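Local coordinates for protein Emp47p (form2) (Saccharomyces cerevisiae, PDB 2A6Z) that acts as a carbohydrate-binding cargo receptor involved in glycoprotein secretion and is required for exit of Emp46p from the endoplasmic reticulum, at residues 65-70 with 211-216; 155-160 with 174-179. All coordinates share one frame; numbering follows the deposited sequence.

Contact 1 of 2, residues 65-70 with 211-216; sequences MEWTFR and FEIFKM
Thr68 pairs with Phe214 and Lys215, and Arg70 with Glu212, through backbone hydrogen bonds between antiparallel strands 65-70 and 211-216. Thr68 N donates to Lys215 O, and Thr68 O accepts from Phe214 N (2.9 Å). Arg70 and Glu212 exchange two more. Thr68 thus faces both Phe214 and Lys215, and the register slips by one residue. A water held by Glu66 O and Thr68 OG1 sits beside this bulge.

A salt bridge lies on the face of Thr68 and Arg70. Arg70 grips side-on: NE and NH2 both donate to Glu212 OE1, each at 2.9 Å in the guanidinium plane. NE meets that oxygen from above the carboxylate plane, and NH2 comes from the syn side. Glu212 OE1 also pairs with Arg38, while OE2 bonds to Ser210. Phe214 CZ lies over one guanidinium face, offset toward its rim.

The other face is apolar and buried. Met216 CG, anti to its backbone N (chi1 -178°), lies 3.5 Å from the centroid of the Trp67 six-membered ring, a CH-pi contact. Ile213 CG2 reaches the ring edge, and Ile213 CD1 packs on Phe69 CB (3.8 Å). Strand 192-200 of the opposing sheet covers Trp67 and Ile213. The arrangement is a classic beta bulge within a legume-lectin-like beta sandwich.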
loop_
_atom_site.group_PDB
_atom_site.type_symbol
_atom_site.label_atom_id
_atom_site.label_comp_id
_atom_site.label_asym_id
_atom_site.label_seq_id
_atom_site.Cartn_x
_atom_site.Cartn_y
_atom_site.Cartn_z
ATOM N N MET A 65 0.820 -5.082 9.168
ATOM C CA MET A 65 1.371 -5.155 7.830
ATOM C C MET A 65 2.529 -4.168 7.738
ATOM O O MET A 65 2.316 -2.965 7.984
ATOM C CB MET A 65 0.337 -4.798 6.810
ATOM C CG MET A 65 -0.961 -5.533 6.643
ATOM S SD MET A 65 -2.330 -4.984 5.581
ATOM C CE MET A 65 -2.646 -3.367 6.296
ATOM N N GLU A 66 3.724 -4.620 7.345
ATOM C CA GLU A 66 4.878 -3.745 7.162
ATOM C C GLU A 66 5.307 -3.811 5.723
ATOM O O GLU A 66 5.734 -4.882 5.231
ATOM C CB GLU A 66 6.029 -4.164 8.065
ATOM C CG GLU A 66 5.744 -4.055 9.534
ATOM C CD GLU A 66 6.791 -4.474 10.487
ATOM O OE1 GLU A 66 7.865 -4.952 10.036
ATOM O OE2 GLU A 66 6.588 -4.328 11.706
ATOM N N TRP A 67 5.254 -2.683 5.034
ATOM C CA TRP A 67 5.697 -2.576 3.613
ATOM C C TRP A 67 6.997 -1.830 3.563
ATOM O O TRP A 67 7.108 -0.722 4.103
ATOM C CB TRP A 67 4.633 -1.802 2.831
ATOM C CG TRP A 67 3.381 -2.504 2.509
ATOM C CD1 TRP A 67 2.181 -2.417 3.134
ATOM C CD2 TRP A 67 3.173 -3.439 1.410
ATOM N NE1 TRP A 67 1.244 -3.231 2.516
ATOM C CE2 TRP A 67 1.837 -3.843 1.454
ATOM C CE3 TRP A 67 4.042 -3.913 0.400
ATOM C CZ2 TRP A 67 1.297 -4.747 0.510
ATOM C CZ3 TRP A 67 3.470 -4.814 -0.515
ATOM C CH2 TRP A 67 2.145 -5.203 -0.434
ATOM N N THR A 68 7.964 -2.393 2.834
ATOM C CA THR A 68 9.247 -1.740 2.617
ATOM C C THR A 68 9.315 -1.376 1.101
ATOM O O THR A 68 9.293 -2.279 0.258
ATOM C CB THR A 68 10.403 -2.679 2.997
ATOM O OG1 THR A 68 10.284 -3.064 4.358
ATOM C CG2 THR A 68 11.732 -1.964 2.834
ATOM N N PHE A 69 9.375 -0.076 0.827
ATOM C CA PHE A 69 9.232 0.392 -0.571
ATOM C C PHE A 69 10.131 1.582 -0.795
ATOM O O PHE A 69 10.585 2.236 0.152
ATOM C CB PHE A 69 7.786 0.712 -0.936
ATOM C CG PHE A 69 7.386 2.124 -0.505
ATOM C CD1 PHE A 69 7.316 3.155 -1.448
ATOM C CD2 PHE A 69 7.121 2.432 0.830
ATOM C CE1 PHE A 69 7.016 4.441 -1.076
ATOM C CE2 PHE A 69 6.807 3.719 1.193
ATOM C CZ PHE A 69 6.740 4.738 0.256
ATOM N N ARG A 70 10.322 1.940 -2.055
ATOM C CA ARG A 70 11.009 3.186 -2.354
ATOM C C ARG A 70 10.458 3.738 -3.678
ATOM O O ARG A 70 9.783 3.063 -4.434
ATOM C CB ARG A 70 12.540 3.038 -2.435
ATOM C CG ARG A 70 13.006 2.192 -3.639
ATOM C CD ARG A 70 14.523 2.073 -3.586
ATOM N NE ARG A 70 14.937 1.359 -4.823
ATOM C CZ ARG A 70 16.183 1.116 -5.114
ATOM N NH1 ARG A 70 17.147 1.486 -4.300
ATOM N NH2 ARG A 70 16.453 0.487 -6.258
ATOM N N PHE A 211 8.384 3.224 -8.660
ATOM C CA PHE A 211 7.902 2.756 -7.350
ATOM C C PHE A 211 8.256 1.277 -7.229
ATOM O O PHE A 211 7.925 0.501 -8.137
ATOM C CB PHE A 211 6.387 2.959 -7.247
ATOM C CG PHE A 211 5.984 4.403 -7.116
ATOM C CD1 PHE A 211 6.165 5.065 -5.907
ATOM C CD2 PHE A 211 5.457 5.075 -8.205
ATOM C CE1 PHE A 211 5.771 6.395 -5.763
ATOM C CE2 PHE A 211 5.028 6.398 -8.029
ATOM C CZ PHE A 211 5.198 7.049 -6.827
ATOM N N GLU A 212 8.929 0.917 -6.149
ATOM C CA GLU A 212 9.583 -0.395 -6.024
ATOM C C GLU A 212 9.318 -0.986 -4.638
ATOM O O GLU A 212 9.335 -0.245 -3.636
ATOM C CB GLU A 212 11.071 -0.268 -6.229
ATOM C CG GLU A 212 11.390 0.449 -7.542
ATOM C CD GLU A 212 12.816 0.504 -7.945
ATOM O OE1 GLU A 212 13.696 0.138 -7.099
ATOM O OE2 GLU A 212 13.052 0.900 -9.117
ATOM N N ILE A 213 9.086 -2.290 -4.606
ATOM C CA ILE A 213 8.809 -3.056 -3.383
ATOM C C ILE A 213 9.974 -3.954 -3.049
ATOM O O ILE A 213 10.457 -4.730 -3.901
ATOM C CB ILE A 213 7.533 -3.870 -3.518
ATOM C CG1 ILE A 213 6.349 -3.055 -4.022
ATOM C CG2 ILE A 213 7.238 -4.641 -2.237
ATOM C CD1 ILE A 213 5.956 -1.942 -3.024
ATOM N N PHE A 214 10.514 -3.859 -1.833
ATOM C CA PHE A 214 11.590 -4.746 -1.382
ATOM C C PHE A 214 11.071 -5.943 -0.565
ATOM O O PHE A 214 11.703 -7.015 -0.579
ATOM C CB PHE A 214 12.556 -3.963 -0.523
ATOM C CG PHE A 214 13.524 -3.037 -1.175
ATOM C CD1 PHE A 214 14.659 -2.591 -0.479
ATOM C CD2 PHE A 214 13.380 -2.597 -2.491
ATOM C CE1 PHE A 214 15.601 -1.754 -1.036
ATOM C CE2 PHE A 214 14.340 -1.759 -3.063
ATOM C CZ PHE A 214 15.439 -1.363 -2.370
ATOM N N LYS A 215 10.023 -5.745 0.241
ATOM C CA LYS A 215 9.653 -6.720 1.277
ATOM C C LYS A 215 8.294 -6.344 1.787
ATOM O O LYS A 215 7.960 -5.117 1.837
ATOM C CB LYS A 215 10.680 -6.631 2.425
ATOM C CG LYS A 215 10.520 -7.627 3.562
ATOM C CD LYS A 215 11.655 -7.572 4.534
ATOM C CE LYS A 215 11.767 -6.328 5.364
ATOM N NZ LYS A 215 12.754 -6.563 6.451
ATOM N N MET A 216 7.536 -7.318 2.256
ATOM C CA MET A 216 6.330 -7.040 3.028
ATOM C C MET A 216 6.242 -8.135 4.081
ATOM O O MET A 216 6.432 -9.304 3.783
ATOM C CB MET A 216 5.081 -7.019 2.125
ATOM C CG MET A 216 3.741 -6.693 2.798
ATOM S SD MET A 216 3.061 -8.313 3.270
ATOM C CE MET A 216 1.572 -7.797 4.135
HETATM O O HOH W 1 8.569 -4.971 5.210
#

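Contact 2 of 2, residues 155-160 with 174-179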
loop_
_atom_site.group_PDB
_atom_site.type_symbol
_atom_site.label_atom_id
_atom_site.label_comp_id
_atom_site.label_asym_id
_atom_site.label_seq_id
_atom_site.Cartn_x
_atom_site.Cartn_y
_atom_site.Cartn_z
ATOM N N VAL A 155 17.068 4.642 -0.438
ATOM C CA VAL A 155 16.941 4.002 0.862
ATOM C C VAL A 155 15.467 3.797 1.132
ATOM O O VAL A 155 14.691 4.795 1.108
ATOM C CB VAL A 155 17.531 4.906 1.929
ATOM C CG1 VAL A 155 17.369 4.281 3.340
ATOM C CG2 VAL A 155 19.002 5.258 1.726
ATOM N N PRO A 156 14.984 2.581 1.277
ATOM C CA PRO A 156 13.544 2.354 1.307
ATOM C C PRO A 156 12.915 2.767 2.621
ATOM O O PRO A 156 13.560 2.721 3.681
ATOM C CB PRO A 156 13.451 0.825 1.131
ATOM C CG PRO A 156 14.670 0.309 1.858
ATOM C CD PRO A 156 15.749 1.307 1.428
ATOM N N SER A 157 11.673 3.204 2.548
ATOM C CA SER A 157 10.852 3.535 3.721
ATOM C C SER A 157 10.108 2.317 4.172
ATOM O O SER A 157 9.795 1.433 3.369
ATOM C CB SER A 157 9.865 4.627 3.337
ATOM O OG SER A 157 10.452 5.834 2.922
ATOM N N THR A 158 9.738 2.347 5.484
ATOM C CA THR A 158 8.942 1.259 6.022
ATOM C C THR A 158 7.623 1.817 6.569
ATOM O O THR A 158 7.621 2.624 7.491
ATOM C CB THR A 158 9.662 0.535 7.188
ATOM O OG1 THR A 158 10.995 0.210 6.757
ATOM C CG2 THR A 158 8.920 -0.758 7.538
ATOM N N ILE A 159 6.529 1.362 5.959
ATOM C CA ILE A 159 5.185 1.727 6.438
ATOM C C ILE A 159 4.688 0.570 7.282
ATOM O O ILE A 159 4.575 -0.548 6.785
ATOM C CB ILE A 159 4.214 2.003 5.265
ATOM C CG1 ILE A 159 4.694 3.208 4.445
ATOM C CG2 ILE A 159 2.803 2.178 5.783
ATOM C CD1 ILE A 159 3.903 3.411 3.172
ATOM N N ARG A 160 4.386 0.852 8.569
ATOM C CA ARG A 160 3.924 -0.207 9.475
ATOM C C ARG A 160 2.504 0.124 9.884
ATOM O O ARG A 160 2.228 1.150 10.534
ATOM C CB ARG A 160 4.867 -0.230 10.699
ATOM C CG ARG A 160 4.420 -1.258 11.761
ATOM C CD ARG A 160 5.566 -1.372 12.820
ATOM N NE ARG A 160 5.315 -2.568 13.650
ATOM C CZ ARG A 160 4.622 -2.588 14.776
ATOM N NH1 ARG A 160 4.138 -1.437 15.295
ATOM N NH2 ARG A 160 4.439 -3.748 15.379
ATOM N N GLN A 174 2.701 3.895 11.111
ATOM C CA GLN A 174 4.028 4.452 11.388
ATOM C C GLN A 174 4.822 4.477 10.095
ATOM O O GLN A 174 4.637 3.624 9.222
ATOM C CB GLN A 174 4.755 3.578 12.408
ATOM C CG GLN A 174 4.082 3.601 13.804
ATOM C CD GLN A 174 4.533 2.378 14.605
ATOM O OE1 GLN A 174 4.047 1.289 14.351
ATOM N NE2 GLN A 174 5.461 2.534 15.493
ATOM N N VAL A 175 5.713 5.467 9.986
ATOM C CA VAL A 175 6.665 5.551 8.896
ATOM C C VAL A 175 8.042 5.578 9.540
ATOM O O VAL A 175 8.354 6.454 10.364
ATOM C CB VAL A 175 6.438 6.844 8.065
ATOM C CG1 VAL A 175 7.557 7.006 7.037
ATOM C CG2 VAL A 175 5.055 6.835 7.424
ATOM N N ASP A 176 8.847 4.566 9.191
ATOM C CA ASP A 176 10.203 4.458 9.764
ATOM C C ASP A 176 10.126 4.519 11.296
ATOM O O ASP A 176 11.004 5.113 11.940
ATOM C CB ASP A 176 11.119 5.542 9.227
ATOM C CG ASP A 176 11.143 5.608 7.700
ATOM O OD1 ASP A 176 10.794 4.734 6.959
ATOM O OD2 ASP A 176 11.618 6.761 7.298
ATOM N N ASN A 177 9.126 3.845 11.858
ATOM C CA ASN A 177 8.917 3.715 13.286
ATOM C C ASN A 177 8.330 4.963 13.915
ATOM O O ASN A 177 8.089 4.977 15.104
ATOM C CB ASN A 177 10.173 3.264 14.029
ATOM C CG ASN A 177 10.561 1.888 13.511
ATOM O OD1 ASN A 177 9.675 1.052 13.316
ATOM N ND2 ASN A 177 11.848 1.696 13.307
ATOM N N LYS A 178 8.076 6.036 13.220
ATOM C CA LYS A 178 7.503 7.246 13.821
ATOM C C LYS A 178 6.019 7.281 13.489
ATOM O O LYS A 178 5.620 7.045 12.341
ATOM C CB LYS A 178 8.160 8.493 13.249
ATOM C CG LYS A 178 9.645 8.546 13.668
ATOM C CD LYS A 178 10.220 9.943 13.441
ATOM C CE LYS A 178 9.612 10.924 14.442
ATOM N NZ LYS A 178 10.499 11.163 15.624
ATOM N N VAL A 179 5.163 7.541 14.453
ATOM C CA VAL A 179 3.737 7.600 14.162
ATOM C C VAL A 179 3.425 8.633 13.111
ATOM O O VAL A 179 3.842 9.766 13.192
ATOM C CB VAL A 179 2.914 7.813 15.464
ATOM C CG1 VAL A 179 3.306 9.047 16.203
ATOM C CG2 VAL A 179 1.435 7.847 15.140
HETATM O O HOH W 2 11.376 7.539 4.854
HETATM O O HOH W 3 7.360 2.116 10.439
HETATM O O HOH W 4 1.473 1.039 13.360
#
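Gln174 and Arg160 form an antiparallel hydrogen-bonded pair and bury the largest areas here. Gln174 N donates to Arg160 O at 2.8 Å, and Arg160 N donates to Gln174 O at 2.9 Å. The two side chains run alongside each other in the same direction. Arg160 CG is anti to the backbone N (chi1 177°). The chain runs extended to NE, and the guanidinium then turns (chi4 -91°), which puts NH1 2.9 Å from Gln174 OE1. This hydrogen bond lies in the amide carbonyl plane, on a lone pair of OE1, and in the guanidinium plane. The amide and guanidinium planes themselves stand 77° apart. Gln174 OE1 also rests against the aliphatic part of the arginine, 3.4 Å from Arg160 CD. The rest of the guanidinium is held from outside. NE forms a salt bridge with Glu66, and NH2 bonds to Ser2 and to the carbonyl of Val222. These partners should limit its rotation.

Asp176 is the third main residue. Its backbone N donates to Thr158 O (2.9 Å). Its OD1 accepts from Thr158 N at 3.0 Å, nearly along the carboxylate C-O axis. A side-chain oxygen therefore takes the place of a strand carbonyl where the chain turns. A water bonded to Asp176 OD2 bridges to Ser157 OG. Another water links Thr158 O to Asn177 N.

Val175 and Ile159 form the non-hydrogen-bonded pair, and both side chains touch Leu122 of the opposing sheet. The site is a type I' turn joining strands 170-175 and 178-183, with strand 170-175 paired to its antiparallel neighbour 153-164 in one sheet of the sandwich.

Overall arrangement
Contacts 1 and 2 lie in the same seven-stranded antiparallel sheet, with centres about 10 Å apart. The relevant order across it is 210-220, 63-72, 153-164, 170-175, 178-183. Strands 63-72 and 153-164 are neighbours and join the contacts directly. Phe69 O and Ser157 N are 2.8 Å apart, a probable hydrogen bond, as is the one between Trp67 N and Ile159 O. Phe69 also packs on Ile159. Along the chain, both segments of contact 2 fall between those of contact 1. Contact 1 therefore brings distant parts of the chain together near the sheet's middle, whereas contact 2 is local and superficial, toward the 178-183 edge. Together they span much of one sheet of the lectin sandwich.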